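Local coordinates for multidrug resistance protein (PDB 1YC9) that probably forms the trimeric outer-membrane exit duct of a multidrug efflux pump, carrying toxic compounds out of the cell, at residues A[349-352]-A[353-356]; A[139-142]-A[143-146]; A[357-360]-A[361-365]; A[365-368]-A[369-373]; A[268-271]-A[272-276]. The protein carries 1 engineered substitution. All coordinates share one frame; numbering follows the deposited sequence.

Interaction 1. Residues A[349-352]-A[353-356]; sequences LVQA and LHEI. Unlike the reference sequence in segment 353-356: H354 (reference Tyr), I356 (reference Val).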
loop_
_atom_site.group_PDB
_atom_site.type_symbol
_atom_site.label_atom_id
_atom_site.label_comp_id
_atom_site.label_asym_id
_atom_site.label_seq_id
_atom_site.Cartn_x
_atom_site.Cartn_y
_atom_site.Cartn_z
ATOM N N LEU A 349 7.114 -1.213 -18.372
ATOM C CA LEU A 349 7.131 -0.663 -19.710
ATOM C C LEU A 349 5.732 -0.190 -20.113
ATOM O O LEU A 349 5.537 0.907 -20.619
ATOM C CB LEU A 349 7.590 -1.739 -20.670
ATOM C CG LEU A 349 7.849 -1.318 -22.085
ATOM C CD1 LEU A 349 8.583 0.018 -22.100
ATOM C CD2 LEU A 349 8.686 -2.386 -22.752
ATOM N N VAL A 350 4.735 -1.036 -19.867
ATOM C CA VAL A 350 3.366 -0.708 -20.235
ATOM C C VAL A 350 2.900 0.535 -19.486
ATOM O O VAL A 350 2.344 1.467 -20.087
ATOM C CB VAL A 350 2.410 -1.930 -19.990
ATOM C CG1 VAL A 350 0.963 -1.465 -20.052
ATOM C CG2 VAL A 350 2.716 -3.064 -20.977
ATOM N N GLN A 351 3.131 0.570 -18.189
ATOM C CA GLN A 351 2.744 1.689 -17.384
ATOM C C GLN A 351 3.471 2.981 -17.786
ATOM O O GLN A 351 2.852 4.048 -17.736
ATOM C CB GLN A 351 3.005 1.432 -15.919
ATOM C CG GLN A 351 2.353 2.482 -14.976
ATOM C CD GLN A 351 0.891 3.000 -15.339
ATOM O OE1 GLN A 351 -0.014 2.291 -15.992
ATOM N NE2 GLN A 351 0.645 4.256 -14.887
ATOM N N ALA A 352 4.735 2.881 -18.182
ATOM C CA ALA A 352 5.493 4.070 -18.581
ATOM C C ALA A 352 4.948 4.619 -19.900
ATOM O O ALA A 352 4.786 5.822 -20.049
ATOM C CB ALA A 352 6.939 3.738 -18.727
ATOM N N LEU A 353 4.631 3.726 -20.830
ATOM C CA LEU A 353 4.046 4.118 -22.088
ATOM C C LEU A 353 2.649 4.756 -21.876
ATOM O O LEU A 353 2.272 5.674 -22.594
ATOM C CB LEU A 353 3.959 2.934 -23.061
ATOM C CG LEU A 353 5.286 2.383 -23.640
ATOM C CD1 LEU A 353 5.073 1.109 -24.416
ATOM C CD2 LEU A 353 6.004 3.402 -24.526
ATOM N N HIS A 354 1.895 4.271 -20.884
ATOM C CA HIS A 354 0.561 4.775 -20.575
ATOM C C HIS A 354 0.739 6.215 -20.062
ATOM O O HIS A 354 -0.015 7.117 -20.438
ATOM C CB HIS A 354 -0.040 3.871 -19.506
ATOM C CG HIS A 354 -1.343 4.312 -18.915
ATOM N ND1 HIS A 354 -1.776 3.840 -17.691
ATOM C CD2 HIS A 354 -2.336 5.118 -19.375
ATOM C CE1 HIS A 354 -2.975 4.334 -17.427
ATOM N NE2 HIS A 354 -3.330 5.120 -18.427
ATOM N N GLU A 355 1.705 6.391 -19.178
ATOM C CA GLU A 355 1.933 7.684 -18.544
ATOM C C GLU A 355 2.320 8.738 -19.578
ATOM O O GLU A 355 1.743 9.856 -19.609
ATOM C CB GLU A 355 2.986 7.589 -17.475
ATOM C CG GLU A 355 2.437 7.017 -16.177
ATOM C CD GLU A 355 3.520 6.588 -15.196
ATOM O OE1 GLU A 355 4.679 7.045 -15.329
ATOM O OE2 GLU A 355 3.169 5.825 -14.258
ATOM N N ILE A 356 3.223 8.341 -20.468
ATOM C CA ILE A 356 3.626 9.224 -21.580
ATOM C C ILE A 356 2.489 9.475 -22.552
ATOM O O ILE A 356 2.279 10.625 -22.949
ATOM C CB ILE A 356 4.836 8.661 -22.351
ATOM C CG1 ILE A 356 6.017 8.633 -21.406
ATOM C CG2 ILE A 356 5.202 9.615 -23.551
ATOM C CD1 ILE A 356 7.079 7.610 -21.750
#
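Q351 spends both ends of its amide on the next turn of the helix. H354 ND1 donates to Q351 OE1 at 2.9 Å in an almost straight bond, 169° at the hydrogen; the oxygen sits at the edge of the imidazole, in its plane, while the amide stands nearly perpendicular to the ring. Q351 NE2 in turn donates to E355 OE2 at 3.0 Å, meeting that oxygen on its anti side and somewhat out of the carboxylate plane. The amide can straddle the residues at i+3 and i+4 because CG is swung anti to the backbone N (chi1 -169°) and the chain then folds at chi2. Held at two ends, one accepting and one donating, it has its rotation fixed. E355 is shared: its other oxygen, OE1, makes a salt bridge to R259, which should favour the charged carboxylate. Beneath these groups the i to i+4 backbone ladder runs on, with L353 N to L349 O and I356 N to A352 O both at 3.0 Å. I356 also lies against the backbone, its CD1 3.4 Å from A352 O. Further out, L353 and I356 touch L256, while H354 rests on A222 and L353 on P228 of the second subunit. These i to i+3 and i to i+4 side-chain bonds lie on helix 326-391, one of the long helices of the helical barrel of an outer membrane factor, where it runs along the subunit interface.

Interaction 2. Residues A[139-142]-A[143-146]; sequences ARLM and ISTS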
loop_
_atom_site.group_PDB
_atom_site.type_symbol
_atom_site.label_atom_id
_atom_site.label_comp_id
_atom_site.label_asym_id
_atom_site.label_seq_id
_atom_site.Cartn_x
_atom_site.Cartn_y
_atom_site.Cartn_z
ATOM N N ALA A 139 13.995 8.012 -6.507
ATOM C CA ALA A 139 13.642 8.643 -5.236
ATOM C C ALA A 139 13.886 10.148 -5.297
ATOM O O ALA A 139 13.049 10.942 -4.814
ATOM C CB ALA A 139 14.428 8.040 -4.030
ATOM N N ARG A 140 14.992 10.554 -5.913
ATOM C CA ARG A 140 15.222 11.956 -6.120
ATOM C C ARG A 140 14.074 12.579 -6.921
ATOM O O ARG A 140 13.586 13.656 -6.585
ATOM C CB ARG A 140 16.516 12.138 -6.877
ATOM C CG ARG A 140 16.979 13.583 -6.940
ATOM C CD ARG A 140 17.910 13.809 -8.101
ATOM N NE ARG A 140 18.732 15.012 -7.960
ATOM C CZ ARG A 140 18.697 16.047 -8.789
ATOM N NH1 ARG A 140 17.820 16.091 -9.783
ATOM N NH2 ARG A 140 19.523 17.069 -8.608
ATOM N N LEU A 141 13.659 11.889 -7.980
ATOM C CA LEU A 141 12.569 12.345 -8.836
ATOM C C LEU A 141 11.262 12.445 -8.075
ATOM O O LEU A 141 10.488 13.374 -8.278
ATOM C CB LEU A 141 12.395 11.393 -10.018
ATOM C CG LEU A 141 11.950 11.823 -11.423
ATOM C CD1 LEU A 141 10.706 11.058 -11.905
ATOM C CD2 LEU A 141 11.888 13.337 -11.688
ATOM N N MET A 142 11.013 11.478 -7.198
ATOM C CA MET A 142 9.775 11.445 -6.428
ATOM C C MET A 142 9.717 12.603 -5.437
ATOM O O MET A 142 8.650 13.158 -5.175
ATOM C CB MET A 142 9.640 10.113 -5.687
ATOM C CG MET A 142 8.417 10.024 -4.790
ATOM S SD MET A 142 8.219 8.393 -4.044
ATOM C CE MET A 142 9.743 8.259 -3.115
ATOM N N ILE A 143 10.875 12.963 -4.893
ATOM C CA ILE A 143 10.988 14.116 -4.002
ATOM C C ILE A 143 10.761 15.435 -4.739
ATOM O O ILE A 143 9.930 16.266 -4.341
ATOM C CB ILE A 143 12.360 14.114 -3.283
ATOM C CG1 ILE A 143 12.433 12.932 -2.306
ATOM C CG2 ILE A 143 12.594 15.379 -2.495
ATOM C CD1 ILE A 143 13.835 12.615 -1.846
ATOM N N SER A 144 11.484 15.628 -5.835
ATOM C CA SER A 144 11.410 16.907 -6.501
ATOM C C SER A 144 10.043 17.089 -7.147
ATOM O O SER A 144 9.484 18.162 -7.071
ATOM C CB SER A 144 12.536 17.019 -7.543
ATOM O OG SER A 144 12.419 15.952 -8.444
ATOM N N THR A 145 9.486 16.058 -7.772
ATOM C CA THR A 145 8.205 16.189 -8.421
ATOM C C THR A 145 7.086 16.323 -7.377
ATOM O O THR A 145 6.109 17.002 -7.662
ATOM C CB THR A 145 7.868 15.077 -9.399
ATOM O OG1 THR A 145 7.821 13.801 -8.735
ATOM C CG2 THR A 145 8.907 14.960 -10.458
ATOM N N SER A 146 7.210 15.675 -6.213
ATOM C CA SER A 146 6.155 15.798 -5.198
ATOM C C SER A 146 6.073 17.247 -4.713
ATOM O O SER A 146 4.999 17.800 -4.645
ATOM C CB SER A 146 6.349 14.801 -4.054
ATOM O OG SER A 146 7.457 15.183 -3.289
HETATM O O HOH W 1 14.900 14.673 -10.120
#
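A139 to S146 form one unbroken run of alpha-helix, in which I143 N bonds to A139 O at 3.0 Å and S144 N to R140 O at the same distance. The last bond of the eight residues is more bent: S146 N to M142 O, 3.1 Å, with 142° at the hydrogen. Hydroxyls add to the backbone bonds. T145 OG1, placed between its own N and carbonyl carbon (chi1 61°), donates to L141 O at 2.7 Å; T145 N reaches the same oxygen from the opposite face, so two bonds grip L141 O. S146 OG likewise turns back along the helix, to I143 O at 2.9 Å. Such serine and threonine hydroxyls bonded to carbonyls a turn earlier are a familiar way for helices to satisfy these groups, and T145 is buried; the segment belongs to helix 117-183, one of the long rods of the helical barrel. The side chains of R140 and S144 are linked through a water 3.3 Å from R140 NH1, which donates to it, and equally far from S144 OG. The guanidinium has firmer partners in A24 O and N25 OD1. L141 CD2 lies 3.6 Å from T145 CG2, the two branched side chains meeting through their methyls, and both residues also touch H431 of helix 398-433. I143 packs on A42 and L43 of helix 33-44.

Interaction 3. Residues A[357-360]-A[361-365]; sequences ADVV and TSSQA
T361 and S363 carry their hydroxyls beside the backbone N and anti to the carbonyl carbon (chi1 -74° and -66°), a setting that aims OG1 and OG back at the preceding turn. T361 OG1 donates to A357 O at 3.0 Å, and S363 OG to V359 O at 2.7 Å. Both hydroxyls come in from above the carbonyl plane, on the face opposite to the backbone NH of the same residue. Each carbonyl is therefore gripped twice, since T361 N also bonds to A357 O at 2.9 Å and S363 N to V359 O at 2.8 Å. Two such i to i-4 hydroxyl bonds, two rungs apart, add to the ordinary ladder of helix 326-391 as it enters the region predicted to form a coiled coil. One face of this helix belongs to the trimer interface: N218 ND2 of the second subunit bonds to D358 OD1 and to T361 OG1, so the threonine hydroxyl is engaged in two directions, while S362 OG pairs with E211 OE2 of that subunit. Within the chain, V359 and S362 pack on helix 398-433, V359 against A428 and L429. V360 and Q364 lie side by side and point the same way. The extended glutamine chain brings its amide carbon, Q364 CD, to 3.7 Å from V360 CG1, so the methyl rests against the amide group, and Q364 CG passes 3.2 Å from V360 O. V359 CG1 in turn flanks the serine hydroxyl, 3.7 Å from S363 OG.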
loop_
_atom_site.group_PDB
_atom_site.type_symbol
_atom_site.label_atom_id
_atom_site.label_comp_id
_atom_site.label_asym_id
_atom_site.label_seq_id
_atom_site.Cartn_x
_atom_site.Cartn_y
_atom_site.Cartn_z
ATOM N N ALA A 357 1.706 8.431 -22.877
ATOM C CA ALA A 357 0.562 8.588 -23.727
ATOM C C ALA A 357 -0.443 9.578 -23.155
ATOM O O ALA A 357 -1.023 10.352 -23.923
ATOM C CB ALA A 357 -0.133 7.270 -24.030
ATOM N N ASP A 358 -0.633 9.563 -21.830
ATOM C CA ASP A 358 -1.603 10.445 -21.170
ATOM C C ASP A 358 -1.112 11.880 -21.195
ATOM O O ASP A 358 -1.882 12.789 -21.468
ATOM C CB ASP A 358 -1.856 10.035 -19.734
ATOM C CG ASP A 358 -2.888 8.916 -19.606
ATOM O OD1 ASP A 358 -3.278 8.300 -20.603
ATOM O OD2 ASP A 358 -3.348 8.562 -18.492
ATOM N N VAL A 359 0.175 12.084 -20.941
ATOM C CA VAL A 359 0.734 13.428 -20.984
ATOM C C VAL A 359 0.553 14.038 -22.385
ATOM O O VAL A 359 0.128 15.183 -22.514
ATOM C CB VAL A 359 2.220 13.492 -20.607
ATOM C CG1 VAL A 359 2.748 14.928 -20.860
ATOM C CG2 VAL A 359 2.452 13.062 -19.164
ATOM N N VAL A 360 0.809 13.248 -23.396
ATOM C CA VAL A 360 0.632 13.656 -24.787
ATOM C C VAL A 360 -0.836 13.962 -25.075
ATOM O O VAL A 360 -1.186 15.019 -25.601
ATOM C CB VAL A 360 1.104 12.566 -25.795
ATOM C CG1 VAL A 360 0.705 12.923 -27.226
ATOM C CG2 VAL A 360 2.619 12.340 -25.703
ATOM N N THR A 361 -1.712 13.060 -24.674
ATOM C CA THR A 361 -3.128 13.275 -24.857
ATOM C C THR A 361 -3.568 14.584 -24.241
ATOM O O THR A 361 -4.246 15.387 -24.883
ATOM C CB THR A 361 -3.908 12.099 -24.234
ATOM O OG1 THR A 361 -3.756 10.949 -25.080
ATOM C CG2 THR A 361 -5.360 12.375 -24.207
ATOM N N SER A 362 -3.174 14.822 -23.004
ATOM C CA SER A 362 -3.685 15.946 -22.291
ATOM C C SER A 362 -3.019 17.256 -22.773
ATOM O O SER A 362 -3.662 18.305 -22.812
ATOM C CB SER A 362 -3.512 15.764 -20.796
ATOM O OG SER A 362 -4.287 14.644 -20.331
ATOM N N SER A 363 -1.749 17.154 -23.083
ATOM C CA SER A 363 -0.996 18.290 -23.601
ATOM C C SER A 363 -1.604 18.771 -24.912
ATOM O O SER A 363 -1.808 19.968 -25.088
ATOM C CB SER A 363 0.490 17.920 -23.729
ATOM O OG SER A 363 0.966 17.719 -22.416
ATOM N N GLN A 364 -1.906 17.851 -25.807
ATOM C CA GLN A 364 -2.532 18.168 -27.085
ATOM C C GLN A 364 -3.964 18.727 -26.933
ATOM O O GLN A 364 -4.400 19.565 -27.715
ATOM C CB GLN A 364 -2.571 16.940 -27.981
ATOM C CG GLN A 364 -1.149 16.485 -28.417
ATOM C CD GLN A 364 -1.154 15.316 -29.413
ATOM O OE1 GLN A 364 -0.280 15.250 -30.275
ATOM N NE2 GLN A 364 -2.131 14.422 -29.311
ATOM N N ALA A 365 -4.712 18.232 -25.962
ATOM C CA ALA A 365 -6.053 18.769 -25.708
ATOM C C ALA A 365 -6.098 20.169 -25.054
ATOM O O ALA A 365 -7.123 20.847 -25.158
ATOM C CB ALA A 365 -6.857 17.778 -24.865
#

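Interaction 4. Residues A[365-368]-A[369-373]; sequences ALQA and RINKT
N371 climbs back over Q367. Its CB lies 3.4 Å from Q367 O, and CG comes closer still, 3.2 Å from the same carbonyl oxygen. At the tip, OD1 accepts from Q367 NE2 at 2.8 Å, while the other branch, ND2, lies 3.6 Å from Q367 O and also near Q367 CG. The donor is off the best line: NE2 stands 51° out of the plane of the asparagine carbonyl, although OD1 itself lies in the glutamine's amide plane. A fold at chi2 of Q367 (57°) bends its amide forward to the partner at i+4, and the two amide planes end 44° apart. Beside this pair, L366 CG and I370 CD1 meet at 3.8 Å, an apolar i to i+4 contact continued by A422 and L418 of helix 398-433. I370 N bonds to L366 O at 2.9 Å, whereas the bond from R369 N to A365 O, 3.4 Å, is weak. R369 runs its CG past A365 O and then leads its end away to E211 of the second subunit, with which NH1 makes a salt bridge. A368 and T373 pack on L207 and A204 of that subunit. The helix thus combines an amide-amide hydrogen bond, an apolar strip against its own chain and an outward link to the second subunit, consistent with the predicted coiled coil of the helical barrel.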
loop_
_atom_site.group_PDB
_atom_site.type_symbol
_atom_site.label_atom_id
_atom_site.label_comp_id
_atom_site.label_asym_id
_atom_site.label_seq_id
_atom_site.Cartn_x
_atom_site.Cartn_y
_atom_site.Cartn_z
ATOM N N ALA A 365 -4.712 18.232 -25.962
ATOM C CA ALA A 365 -6.053 18.769 -25.708
ATOM C C ALA A 365 -6.098 20.169 -25.054
ATOM O O ALA A 365 -7.123 20.847 -25.158
ATOM C CB ALA A 365 -6.857 17.778 -24.865
ATOM N N LEU A 366 -5.022 20.606 -24.427
ATOM C CA LEU A 366 -5.117 21.685 -23.480
ATOM C C LEU A 366 -5.442 22.999 -24.187
ATOM O O LEU A 366 -6.291 23.763 -23.715
ATOM C CB LEU A 366 -3.844 21.852 -22.663
ATOM C CG LEU A 366 -3.932 22.917 -21.573
ATOM C CD1 LEU A 366 -5.088 22.708 -20.581
ATOM C CD2 LEU A 366 -2.673 23.015 -20.800
ATOM N N GLN A 367 -4.786 23.262 -25.319
ATOM C CA GLN A 367 -4.923 24.613 -25.904
ATOM C C GLN A 367 -6.355 24.934 -26.297
ATOM O O GLN A 367 -6.829 26.007 -26.010
ATOM C CB GLN A 367 -3.963 24.878 -27.088
ATOM C CG GLN A 367 -3.974 26.387 -27.500
ATOM C CD GLN A 367 -3.617 27.323 -26.339
ATOM O OE1 GLN A 367 -2.528 27.234 -25.733
ATOM N NE2 GLN A 367 -4.560 28.190 -25.989
ATOM N N ALA A 368 -7.047 24.006 -26.912
ATOM C CA ALA A 368 -8.426 24.202 -27.322
ATOM C C ALA A 368 -9.353 24.376 -26.132
ATOM O O ALA A 368 -10.305 25.175 -26.208
ATOM C CB ALA A 368 -8.872 23.110 -28.142
ATOM N N ARG A 369 -9.120 23.581 -25.067
ATOM C CA ARG A 369 -9.848 23.783 -23.798
ATOM C C ARG A 369 -9.704 25.210 -23.264
ATOM O O ARG A 369 -10.703 25.877 -22.945
ATOM C CB ARG A 369 -9.383 22.753 -22.750
ATOM C CG ARG A 369 -9.807 21.351 -23.110
ATOM C CD ARG A 369 -9.486 20.313 -22.066
ATOM N NE ARG A 369 -10.267 20.602 -20.852
ATOM C CZ ARG A 369 -10.137 19.910 -19.728
ATOM N NH1 ARG A 369 -9.293 18.902 -19.685
ATOM N NH2 ARG A 369 -10.857 20.236 -18.655
ATOM N N ILE A 370 -8.465 25.687 -23.193
ATOM C CA ILE A 370 -8.165 27.012 -22.736
ATOM C C ILE A 370 -8.855 28.049 -23.649
ATOM O O ILE A 370 -9.474 28.975 -23.158
ATOM C CB ILE A 370 -6.652 27.218 -22.683
ATOM C CG1 ILE A 370 -6.074 26.451 -21.472
ATOM C CG2 ILE A 370 -6.239 28.739 -22.647
ATOM C CD1 ILE A 370 -4.554 26.675 -21.235
ATOM N N ASN A 371 -8.754 27.843 -24.943
ATOM C CA ASN A 371 -9.323 28.746 -25.948
ATOM C C ASN A 371 -10.822 28.918 -25.773
ATOM O O ASN A 371 -11.307 30.046 -25.660
ATOM C CB ASN A 371 -9.039 28.183 -27.335
ATOM C CG ASN A 371 -7.613 28.495 -27.804
ATOM O OD1 ASN A 371 -6.894 29.222 -27.137
ATOM N ND2 ASN A 371 -7.204 27.942 -28.971
ATOM N N LYS A 372 -11.543 27.802 -25.723
ATOM C CA LYS A 372 -12.983 27.867 -25.533
ATOM C C LYS A 372 -13.324 28.456 -24.172
ATOM O O LYS A 372 -14.303 29.201 -24.025
ATOM C CB LYS A 372 -13.641 26.507 -25.722
ATOM C CG LYS A 372 -13.495 25.861 -27.097
ATOM C CD LYS A 372 -13.892 26.724 -28.326
ATOM C CE LYS A 372 -15.220 27.418 -28.255
ATOM N NZ LYS A 372 -15.561 28.295 -29.527
ATOM N N THR A 373 -12.535 28.149 -23.154
ATOM C CA THR A 373 -12.836 28.683 -21.831
ATOM C C THR A 373 -12.536 30.209 -21.786
ATOM O O THR A 373 -13.283 30.959 -21.170
ATOM C CB THR A 373 -12.055 27.927 -20.753
ATOM O OG1 THR A 373 -12.308 26.508 -20.853
ATOM C CG2 THR A 373 -12.545 28.337 -19.381
#

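Interaction 5. Residues A[268-271]-A[272-276]; sequences RAEA and AAQQV
Q274 bends over E270, one turn back on the same helix, its CG 3.4 Å from E270 O and its amide carbon CD 3.8 Å from E270 OE2. The glutamate rises to meet it: CG is anti to the backbone N (chi1 -171°), and a fold at chi2 tips the carboxylate forward along the helix, where its plane lies 40° from that of the amide. The same carboxylate oxygen, E270 OE2, hangs 4.0 Å from A273 CB. Under them the ladder is regular, with A272 N to R268 O and A273 N to A269 O both at 2.9 Å. Four of the five residues from A269 to A273 are alanines, E270 being the exception, and the small side chains let helix 260-281 lie close to its neighbours in the bundle of long helices that builds the periplasmic barrel of this family. A271 touches E128 and Q274 touches A120 and V123 on helix 117-183, whereas A272 meets A341 and A273 meets Y338 on helix 326-391. Charge joins the first of these helices as well, since R268 makes salt bridges from NH2 to E135 and from NE to E128. Q275 stretches out beyond CG (chi2 167°), and its inner part runs over the preceding carbonyl, CG lying 3.3 Å from A271 O. That oxygen also takes the backbone bond from Q275 N at 3.0 Å.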
loop_
_atom_site.group_PDB
_atom_site.type_symbol
_atom_site.label_atom_id
_atom_site.label_comp_id
_atom_site.label_asym_id
_atom_site.label_seq_id
_atom_site.Cartn_x
_atom_site.Cartn_y
_atom_site.Cartn_z
ATOM N N ARG A 268 16.524 -6.249 -12.073
ATOM C CA ARG A 268 15.960 -7.218 -11.145
ATOM C C ARG A 268 15.602 -8.486 -11.882
ATOM O O ARG A 268 15.787 -9.605 -11.331
ATOM C CB ARG A 268 14.787 -6.661 -10.401
ATOM C CG ARG A 268 15.205 -5.695 -9.333
ATOM C CD ARG A 268 14.318 -5.659 -8.172
ATOM N NE ARG A 268 15.031 -4.886 -7.167
ATOM C CZ ARG A 268 14.821 -3.619 -6.922
ATOM N NH1 ARG A 268 15.561 -3.008 -5.979
ATOM N NH2 ARG A 268 13.887 -2.943 -7.611
ATOM N N ALA A 269 15.185 -8.338 -13.127
ATOM C CA ALA A 269 14.964 -9.499 -14.000
ATOM C C ALA A 269 16.291 -10.238 -14.325
ATOM O O ALA A 269 16.386 -11.454 -14.263
ATOM C CB ALA A 269 14.207 -9.119 -15.244
ATOM N N GLU A 270 17.377 -9.475 -14.569
ATOM C CA GLU A 270 18.708 -10.074 -14.626
ATOM C C GLU A 270 19.127 -10.854 -13.367
ATOM O O GLU A 270 19.648 -11.944 -13.481
ATOM C CB GLU A 270 19.777 -9.009 -14.939
ATOM C CG GLU A 270 21.139 -9.644 -15.232
ATOM C CD GLU A 270 21.057 -10.723 -16.291
ATOM O OE1 GLU A 270 20.565 -10.365 -17.378
ATOM O OE2 GLU A 270 21.434 -11.912 -16.023
ATOM N N ALA A 271 18.894 -10.274 -12.192
ATOM C CA ALA A 271 19.219 -10.887 -10.921
ATOM C C ALA A 271 18.457 -12.206 -10.770
ATOM O O ALA A 271 19.061 -13.249 -10.470
ATOM C CB ALA A 271 18.858 -9.948 -9.802
ATOM N N ALA A 272 17.165 -12.156 -11.104
ATOM C CA ALA A 272 16.313 -13.379 -11.100
ATOM C C ALA A 272 16.798 -14.458 -12.048
ATOM O O ALA A 272 16.768 -15.627 -11.699
ATOM C CB ALA A 272 14.835 -13.028 -11.367
ATOM N N ALA A 273 17.233 -14.091 -13.255
ATOM C CA ALA A 273 17.785 -15.007 -14.212
ATOM C C ALA A 273 18.994 -15.722 -13.634
ATOM O O ALA A 273 19.150 -16.916 -13.768
ATOM C CB ALA A 273 18.179 -14.241 -15.530
ATOM N N GLN A 274 19.871 -14.968 -12.978
ATOM C CA GLN A 274 21.068 -15.517 -12.344
ATOM C C GLN A 274 20.682 -16.505 -11.246
ATOM O O GLN A 274 21.361 -17.519 -11.058
ATOM C CB GLN A 274 21.907 -14.403 -11.701
ATOM C CG GLN A 274 22.635 -13.423 -12.706
ATOM C CD GLN A 274 23.518 -14.134 -13.705
ATOM O OE1 GLN A 274 23.519 -13.815 -14.887
ATOM N NE2 GLN A 274 24.280 -15.069 -13.236
ATOM N N GLN A 275 19.635 -16.174 -10.493
ATOM C CA GLN A 275 19.136 -17.051 -9.438
ATOM C C GLN A 275 18.589 -18.389 -9.993
ATOM O O GLN A 275 18.652 -19.414 -9.299
ATOM C CB GLN A 275 18.141 -16.328 -8.532
ATOM C CG GLN A 275 18.788 -15.187 -7.784
ATOM C CD GLN A 275 17.841 -14.215 -7.105
ATOM O OE1 GLN A 275 18.283 -13.456 -6.231
ATOM N NE2 GLN A 275 16.589 -14.172 -7.522
ATOM N N VAL A 276 18.084 -18.384 -11.214
ATOM C CA VAL A 276 17.686 -19.600 -11.893
ATOM C C VAL A 276 18.950 -20.403 -12.125
ATOM O O VAL A 276 18.976 -21.626 -11.924
ATOM C CB VAL A 276 16.897 -19.339 -13.218
ATOM C CG1 VAL A 276 16.719 -20.599 -14.014
ATOM C CG2 VAL A 276 15.580 -18.696 -12.935
#

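Interactions 1, 3 and 4 follow one another along helix 326-391, the first two adjoining and the last two sharing A365, and all three touch the second subunit. Interaction 4, at about 32 Å between centres the farthest of the five from the chain's centre, is a surface contact; the others are partly buried. Interaction 2, on helix 117-183, is nearest the centre, and like interaction 5 on helix 260-281 it touches no other chain. Chemistry shifts with place: hydroxyl-to-carbonyl bonds mark interactions 2 and 3, side-chain amide bonds interactions 1 and 4, and small alanines interaction 5. Salt bridges tie interactions 1 and 5 within the chain, but interaction 4 across subunits.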